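Side-chain contact in uncharacterized protein (Bacteroides caccae, PDB 4L7A), which is of unknown function but is probably a zinc-dependent peptidase of the MA clan: residues Ala200-Cys205 with Gln231-Val236. Numbering follows the deposited sequence.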
# COMPACT_ATOMS: atom_id res chain seq x y z
N ALA A 200 -0.04 -12.17 -0.30
CA ALA A 200 -0.21 -10.72 -0.23
C ALA A 200 1.16 -10.00 -0.34
O ALA A 200 1.24 -8.96 -0.98
CB ALA A 200 -0.94 -10.28 1.07
N GLU A 201 2.20 -10.60 0.24
CA GLU A 201 3.56 -10.04 0.19
C GLU A 201 4.18 -10.15 -1.19
O GLU A 201 4.83 -9.21 -1.64
CB GLU A 201 4.47 -10.72 1.19
CG GLU A 201 4.21 -10.31 2.67
CD GLU A 201 4.68 -8.88 2.95
OE1 GLU A 201 5.89 -8.72 3.22
OE2 GLU A 201 3.87 -7.92 2.84
N VAL A 202 3.99 -11.28 -1.86
CA VAL A 202 4.53 -11.43 -3.20
C VAL A 202 3.92 -10.35 -4.07
O VAL A 202 4.60 -9.65 -4.76
CB VAL A 202 4.31 -12.84 -3.75
CG1 VAL A 202 4.62 -12.91 -5.24
CG2 VAL A 202 5.16 -13.82 -2.99
N THR A 203 2.62 -10.17 -3.99
CA THR A 203 1.91 -9.17 -4.78
C THR A 203 2.38 -7.74 -4.48
O THR A 203 2.70 -6.96 -5.38
CB THR A 203 0.37 -9.25 -4.49
OG1 THR A 203 -0.11 -10.59 -4.65
CG2 THR A 203 -0.40 -8.32 -5.43
N ALA A 204 2.45 -7.38 -3.18
CA ALA A 204 2.83 -6.05 -2.75
C ALA A 204 4.30 -5.75 -3.02
O ALA A 204 4.65 -4.59 -3.38
CB ALA A 204 2.58 -5.89 -1.28
N CYS A 205 5.16 -6.74 -2.83
CA CYS A 205 6.59 -6.55 -3.19
C CYS A 205 6.78 -6.40 -4.69
O CYS A 205 7.49 -5.51 -5.18
CB CYS A 205 7.46 -7.67 -2.66
SG CYS A 205 7.59 -7.73 -0.83
N GLN A 231 7.84 -19.53 -9.19
CA GLN A 231 6.59 -20.27 -9.26
C GLN A 231 5.42 -19.51 -8.59
O GLN A 231 4.31 -19.45 -9.13
CB GLN A 231 6.80 -21.63 -8.60
CG GLN A 231 5.57 -22.47 -8.59
CD GLN A 231 5.80 -23.79 -7.90
OE1 GLN A 231 6.88 -24.09 -7.44
NE2 GLN A 231 4.77 -24.60 -7.85
N LYS A 232 5.68 -18.94 -7.40
CA LYS A 232 4.69 -18.14 -6.69
C LYS A 232 4.25 -16.94 -7.50
O LYS A 232 3.03 -16.66 -7.66
CB LYS A 232 5.27 -17.67 -5.33
CG LYS A 232 5.40 -18.81 -4.36
CD LYS A 232 6.02 -18.37 -3.03
CE LYS A 232 5.99 -19.47 -2.04
NZ LYS A 232 6.69 -19.10 -0.73
N LEU A 233 5.23 -16.24 -8.06
CA LEU A 233 4.91 -15.06 -8.88
C LEU A 233 4.12 -15.41 -10.12
O LEU A 233 3.22 -14.66 -10.50
CB LEU A 233 6.17 -14.28 -9.22
CG LEU A 233 6.00 -13.09 -10.15
CD1 LEU A 233 5.24 -11.96 -9.50
CD2 LEU A 233 7.39 -12.59 -10.61
N ALA A 234 4.45 -16.53 -10.77
CA ALA A 234 3.70 -16.90 -11.96
C ALA A 234 2.25 -17.19 -11.57
O ALA A 234 1.30 -16.80 -12.27
CB ALA A 234 4.31 -18.08 -12.62
N MSE A 235 2.08 -17.85 -10.44
CA MSE A 235 0.74 -18.20 -9.97
C MSE A 235 -0.09 -16.95 -9.61
O MSE A 235 -1.27 -16.84 -9.95
CB MSE A 235 0.83 -19.13 -8.78
CG MSE A 235 -0.54 -19.76 -8.48
SE MSE A 235 -0.41 -21.28 -7.24
CE MSE A 235 0.59 -22.51 -8.32
N VAL A 236 0.54 -15.99 -8.96
CA VAL A 236 -0.10 -14.68 -8.68
C VAL A 236 -0.48 -13.94 -9.99
O VAL A 236 -1.60 -13.45 -10.11
CB VAL A 236 0.81 -13.76 -7.82
CG1 VAL A 236 0.18 -12.37 -7.61
CG2 VAL A 236 1.01 -14.40 -6.46
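V202 and V236 meet methyl to methyl where short segments of helices 195-208 and 211-244 cross at 82°, their axes 10.0 Å apart. The apolar part of the contact centres on CG1 of V202. CB of V202 points at the facing helix, and with CG1 anti to the backbone N (chi1 169°) that methyl is the branch turned toward V236 and L233, residues nearly one turn apart. There it comes within 4.1 Å of V236 CG2 and 4.2 Å of L233 CA.

The one polar side-chain atom touching across the segments is OG1 of T203. It rests against V236 CG1 at 3.5 Å, so the two branches of V236 are shared between the two neighbours. This hydroxyl is hydrogen-bonded to the carbonyl of I199, one turn back in its own helix, which lets a buried polar atom face a methyl group. The extended chain of K232 carries NZ past 200-205 to a salt bridge with D198, near the start of helix 195-208, with G185 O and S164 OG as further partners.

Between the segments the contact is thus dispersive, branched side chains packing partly against the backbone CA of L233, while K232-D198 adds a charged link between the same two successive helices.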